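Local coordinates for Pre-mRNA-processing-splicing factor 8 (Cryptococcus neoformans var. grubii serotype A, PDB 6MX6), which carries a Hint-family intein that probably excises itself from the splicing factor precursor by protein splicing, at residues 6-11 and 21-26; 42-47 and 155-160. All blocks are in the same frame, centred on the assembly; numbering follows the deposited sequence.

Contact 1: 6-11 and 21-26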
loop_
_atom_site.group_PDB
_atom_site.type_symbol
_atom_site.label_atom_id
_atom_site.label_comp_id
_atom_site.label_asym_id
_atom_site.label_seq_id
_atom_site.Cartn_x
_atom_site.Cartn_y
_atom_site.Cartn_z
ATOM N N LEU A 6 7.913 -0.684 -0.072
ATOM C CA LEU A 6 7.258 -1.837 -0.686
ATOM C C LEU A 6 8.270 -2.831 -1.233
ATOM O O LEU A 6 9.359 -2.457 -1.668
ATOM C CB LEU A 6 6.340 -1.398 -1.832
ATOM C CG LEU A 6 5.234 -0.419 -1.451
ATOM C CD1 LEU A 6 4.493 -0.005 -2.716
ATOM C CD2 LEU A 6 4.278 -1.058 -0.467
ATOM N N GLN A 7 7.882 -4.108 -1.252
ATOM C CA GLN A 7 8.766 -5.124 -1.797
ATOM C C GLN A 7 9.033 -4.862 -3.268
ATOM O O GLN A 7 8.125 -4.497 -4.025
ATOM C CB GLN A 7 8.162 -6.520 -1.648
ATOM C CG GLN A 7 9.130 -7.611 -2.065
ATOM C CD GLN A 7 8.571 -8.997 -1.806
ATOM O OE1 GLN A 7 7.508 -9.342 -2.310
ATOM N NE2 GLN A 7 9.286 -9.793 -1.013
ATOM N N ASN A 8 10.290 -5.038 -3.671
ATOM C CA ASN A 8 10.627 -4.941 -5.085
ATOM C C ASN A 8 9.762 -5.888 -5.907
ATOM O O ASN A 8 9.513 -7.034 -5.518
ATOM C CB ASN A 8 12.101 -5.254 -5.310
ATOM C CG ASN A 8 13.009 -4.091 -4.934
ATOM O OD1 ASN A 8 12.571 -3.116 -4.323
ATOM N ND2 ASN A 8 14.280 -4.195 -5.295
ATOM N N GLY A 9 9.325 -5.408 -7.060
ATOM C CA GLY A 9 8.422 -6.154 -7.909
ATOM C C GLY A 9 6.971 -5.786 -7.735
ATOM O O GLY A 9 6.123 -6.302 -8.476
ATOM N N THR A 10 6.657 -4.915 -6.781
ATOM C CA THR A 10 5.303 -4.402 -6.651
ATOM C C THR A 10 4.979 -3.531 -7.862
ATOM O O THR A 10 5.756 -2.647 -8.232
ATOM C CB THR A 10 5.149 -3.605 -5.357
ATOM O OG1 THR A 10 5.464 -4.432 -4.218
ATOM C CG2 THR A 10 3.730 -3.095 -5.229
ATOM N N ARG A 11 3.833 -3.795 -8.491
ATOM C CA ARG A 11 3.445 -3.122 -9.729
ATOM C C ARG A 11 2.554 -1.928 -9.408
ATOM O O ARG A 11 1.487 -2.087 -8.805
ATOM C CB ARG A 11 2.724 -4.102 -10.662
ATOM C CG ARG A 11 3.566 -5.311 -11.054
ATOM C CD ARG A 11 2.706 -6.518 -11.421
ATOM N NE ARG A 11 1.782 -6.213 -12.507
ATOM C CZ ARG A 11 0.866 -7.058 -12.969
ATOM N NH1 ARG A 11 0.749 -8.268 -12.437
ATOM N NH2 ARG A 11 0.066 -6.689 -13.961
ATOM N N LEU A 21 7.310 -0.908 -12.152
ATOM C CA LEU A 21 7.683 -1.594 -10.921
ATOM C C LEU A 21 8.202 -0.574 -9.915
ATOM O O LEU A 21 8.797 0.441 -10.286
ATOM C CB LEU A 21 8.736 -2.668 -11.189
ATOM C CG LEU A 21 8.321 -3.815 -12.122
ATOM C CD1 LEU A 21 9.467 -4.812 -12.282
ATOM C CD2 LEU A 21 7.063 -4.514 -11.629
ATOM N N VAL A 22 7.947 -0.835 -8.632
ATOM C CA VAL A 22 8.244 0.157 -7.603
ATOM C C VAL A 22 9.722 0.535 -7.628
ATOM O O VAL A 22 10.082 1.698 -7.413
ATOM C CB VAL A 22 7.808 -0.351 -6.211
ATOM C CG1 VAL A 22 8.544 -1.642 -5.834
ATOM C CG2 VAL A 22 8.053 0.717 -5.160
ATOM N N GLU A 23 10.598 -0.430 -7.909
ATOM C CA GLU A 23 12.030 -0.155 -7.916
ATOM C C GLU A 23 12.485 0.586 -9.167
ATOM O O GLU A 23 13.632 1.047 -9.206
ATOM C CB GLU A 23 12.827 -1.453 -7.767
ATOM C CG GLU A 23 12.757 -2.390 -8.964
ATOM C CD GLU A 23 11.671 -3.447 -8.802
ATOM O OE1 GLU A 23 10.700 -3.182 -8.065
ATOM O OE2 GLU A 23 11.796 -4.536 -9.402
ATOM N N ASP A 24 11.628 0.714 -10.177
ATOM C CA ASP A 24 11.939 1.497 -11.369
ATOM C C ASP A 24 11.434 2.930 -11.273
ATOM O O ASP A 24 11.675 3.720 -12.191
ATOM C CB ASP A 24 11.353 0.824 -12.616
ATOM C CG ASP A 24 11.941 -0.557 -12.864
ATOM O OD1 ASP A 24 13.084 -0.803 -12.424
ATOM O OD2 ASP A 24 11.259 -1.399 -13.493
ATOM N N VAL A 25 10.743 3.279 -10.189
ATOM C CA VAL A 25 10.284 4.647 -9.981
ATOM C C VAL A 25 11.483 5.533 -9.680
ATOM O O VAL A 25 12.274 5.238 -8.778
ATOM C CB VAL A 25 9.266 4.699 -8.836
ATOM C CG1 VAL A 25 8.926 6.143 -8.483
ATOM C CG2 VAL A 25 8.005 3.909 -9.208
ATOM N N GLN A 26 11.621 6.623 -10.426
ATOM C CA GLN A 26 12.748 7.529 -10.250
ATOM C C GLN A 26 12.257 8.915 -9.859
ATOM O O GLN A 26 11.070 9.225 -9.953
ATOM C CB GLN A 26 13.608 7.593 -11.519
ATOM C CG GLN A 26 14.884 6.772 -11.412
ATOM C CD GLN A 26 15.599 6.963 -10.073
ATOM O OE1 GLN A 26 15.802 8.093 -9.608
ATOM N NE2 GLN A 26 15.978 5.851 -9.444
#

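Contact 2: 42-47 and 155-160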
loop_
_atom_site.group_PDB
_atom_site.type_symbol
_atom_site.label_atom_id
_atom_site.label_comp_id
_atom_site.label_asym_id
_atom_site.label_seq_id
_atom_site.Cartn_x
_atom_site.Cartn_y
_atom_site.Cartn_z
ATOM N N SER A 42 9.365 11.336 -5.018
ATOM C CA SER A 42 10.694 11.851 -4.721
ATOM C C SER A 42 11.313 11.029 -3.601
ATOM O O SER A 42 10.661 10.178 -2.991
ATOM C CB SER A 42 10.656 13.337 -4.342
ATOM O OG SER A 42 9.822 13.573 -3.225
ATOM N N LYS A 43 12.594 11.292 -3.344
ATOM C CA LYS A 43 13.306 10.696 -2.213
ATOM C C LYS A 43 13.335 9.168 -2.322
ATOM O O LYS A 43 12.980 8.449 -1.391
ATOM C CB LYS A 43 12.680 11.126 -0.884
ATOM C CG LYS A 43 12.741 12.614 -0.566
ATOM C CD LYS A 43 12.285 12.863 0.875
ATOM C CE LYS A 43 12.262 14.348 1.223
ATOM N NZ LYS A 43 10.877 14.866 1.469
ATOM N N ILE A 44 13.804 8.690 -3.473
ATOM C CA ILE A 44 13.914 7.257 -3.736
ATOM C C ILE A 44 14.912 6.640 -2.762
ATOM O O ILE A 44 16.077 7.044 -2.704
ATOM C CB ILE A 44 14.344 7.001 -5.186
ATOM C CG1 ILE A 44 13.587 7.914 -6.148
ATOM C CG2 ILE A 44 14.194 5.527 -5.541
ATOM C CD1 ILE A 44 12.103 7.754 -6.107
ATOM N N VAL A 45 14.472 5.625 -2.018
ATOM C CA VAL A 45 15.341 4.928 -1.081
ATOM C C VAL A 45 15.170 3.426 -1.274
ATOM O O VAL A 45 14.161 2.959 -1.806
ATOM C CB VAL A 45 15.048 5.325 0.378
ATOM C CG1 VAL A 45 15.491 6.758 0.631
ATOM C CG2 VAL A 45 13.564 5.167 0.666
ATOM N N ARG A 46 16.181 2.666 -0.856
ATOM C CA ARG A 46 16.136 1.218 -1.023
ATOM C C ARG A 46 16.772 0.536 0.175
ATOM O O ARG A 46 17.647 1.094 0.839
ATOM C CB ARG A 46 16.861 0.741 -2.287
ATOM C CG ARG A 46 16.438 1.420 -3.568
ATOM C CD ARG A 46 16.642 0.504 -4.765
ATOM N NE ARG A 46 16.667 1.230 -6.034
ATOM C CZ ARG A 46 15.635 1.892 -6.551
ATOM N NH1 ARG A 46 14.469 1.930 -5.918
ATOM N NH2 ARG A 46 15.771 2.520 -7.711
ATOM N N GLY A 47 16.335 -0.689 0.432
ATOM C CA GLY A 47 16.985 -1.458 1.473
ATOM C C GLY A 47 16.606 -2.914 1.349
ATOM O O GLY A 47 16.044 -3.335 0.341
ATOM N N SER A 155 11.842 -0.966 -1.928
ATOM C CA SER A 155 12.048 0.382 -2.433
ATOM C C SER A 155 10.944 1.276 -1.892
ATOM O O SER A 155 9.786 0.853 -1.764
ATOM C CB SER A 155 12.066 0.409 -3.965
ATOM O OG SER A 155 13.063 -0.460 -4.480
ATOM N N GLY A 156 11.316 2.510 -1.556
ATOM C CA GLY A 156 10.371 3.471 -1.030
ATOM C C GLY A 156 10.603 4.836 -1.650
ATOM O O GLY A 156 11.630 5.092 -2.277
ATOM N N PHE A 157 9.614 5.703 -1.476
ATOM C CA PHE A 157 9.685 7.085 -1.933
ATOM C C PHE A 157 8.552 7.841 -1.260
ATOM O O PHE A 157 7.650 7.246 -0.666
ATOM C CB PHE A 157 9.611 7.204 -3.464
ATOM C CG PHE A 157 8.522 6.375 -4.100
ATOM C CD1 PHE A 157 7.188 6.700 -3.923
ATOM C CD2 PHE A 157 8.840 5.287 -4.899
ATOM C CE1 PHE A 157 6.187 5.945 -4.521
ATOM C CE2 PHE A 157 7.843 4.521 -5.492
ATOM C CZ PHE A 157 6.518 4.855 -5.302
ATOM N N VAL A 158 8.615 9.157 -1.341
ATOM C CA VAL A 158 7.509 9.986 -0.889
ATOM C C VAL A 158 6.729 10.424 -2.114
ATOM O O VAL A 158 7.248 10.477 -3.236
ATOM C CB VAL A 158 7.960 11.205 -0.055
ATOM C CG1 VAL A 158 8.229 10.790 1.386
ATOM C CG2 VAL A 158 9.169 11.845 -0.666
ATOM N N VAL A 159 5.459 10.717 -1.891
ATOM C CA VAL A 159 4.543 11.161 -2.925
ATOM C C VAL A 159 3.883 12.436 -2.419
ATOM O O VAL A 159 3.555 12.540 -1.235
ATOM C CB VAL A 159 3.502 10.061 -3.243
ATOM C CG1 VAL A 159 2.240 10.646 -3.832
ATOM C CG2 VAL A 159 4.100 9.022 -4.175
ATOM N N ASP A 160 3.711 13.412 -3.307
ATOM C CA ASP A 160 3.153 14.703 -2.923
ATOM C C ASP A 160 1.637 14.591 -2.757
ATOM O O ASP A 160 1.061 13.498 -2.777
ATOM C CB ASP A 160 3.538 15.771 -3.946
ATOM C CG ASP A 160 2.864 15.567 -5.295
ATOM O OD1 ASP A 160 2.627 14.403 -5.686
ATOM O OD2 ASP A 160 2.578 16.578 -5.972
#

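Contact 1: 6-11 and 21-26
E23 reaches across to the turn of 6-11, where its OE1 takes the backbone N-H of G9 on the syn side of the carboxylate, 2.8 Å from G9 N and nearly straight at 160°. A bend at chi2 (-95°) turns CD of E23 toward the G9 N-H, and the carboxylate lies stacked on the side-chain amide of N8, the two planes 17° apart. Beside it V22 is the apolar wedge: its CG1 sits 3.4 Å from Q7 O and 4.0 Å from T10 CB, while CG2 faces CB of L6. A second bond across the contact runs from V22 N to T10 O, at 2.9 Å. Farther along, CD2 of L21 packs 3.6 Å from CG of R11, where R11 and L21 form an antiparallel non-hydrogen-bonded pair.

The turn itself is held from within, since Q7 O accepts both the backbone N and OG1 of T10, the hydroxyl at 2.7 Å on a lone pair. Outside, OD1 of N8 bonds to S155 OG, and R11 forms a salt bridge with E19 and a cation-pi contact with Y168. The arrangement is a type II beta turn at Q7-T10, with G9 in its left-handed third position, docked on the 3-10 segment 22-24 of a Hint-family fold.

Contact 2: 42-47 and 155-160
S42 pairs with V158 through two backbone bonds, S42 N to V158 O at 2.9 Å and V158 N to S42 O at 2.8 Å, which makes this a hydrogen-bonded antiparallel pair. Its side chain stands on the same face as that of V158, with OG 3.2 Å from V158 CG2; each of these two atoms is set between its own backbone N and carbonyl carbon. K43 follows with positive phi and psi (61° and 53°), and its aliphatic chain passes obliquely over the same methyl: CB, CG and CD all lie within 3.7 Å of V158 CG2. The kink at K43 belongs to a beta bulge, for the register slips by one residue between S42 and V45. I44 therefore has no bridge partner of its own; its CA-H points to G156 O, and its CD1 lies 3.7 Å from CB of F157, the two side chains running side by side in the same direction.

At V45 the ladder resumes, with V45 N bound to G156 O and G156 N to V45 O, both bonds nearly straight. CG2 of V45 lies over the G156 carbonyl, 3.5 Å from its O. R46 stands on the opposite face with S155; its NH1 gives a weak bond of 3.1 Å to S155 OG, whose stronger partner is N8.

F157 also packs against V25, A41 and L31. Strand 152-159 lies between strands 6-7 and 38-49 in an antiparallel sheet, which strand 30-32 extends beyond 38-49.

Contacts 1 and 2 adjoin at one sheet, their centres about 10 Å apart: strand 152-159 pairs with 6-7 on one side and with 38-49 on the other. S155 of contact 2 makes the main polar links to contact 1: its N lies 2.9 Å from L6 O, a probable backbone hydrogen bond, and its OG lies 2.7 Å from N8 OD1, also probably bonded. The E23 chain that grips G9 packs on the same hydroxyl, with E23 CB 3.4 Å from S155 OG. Hydrophobic packing joins them too, since V22 and V25 both touch F157. Along the chain contact 1 closes before contact 2 opens, and the late strand 152-159 comes back beside the N-terminal strand 6-7.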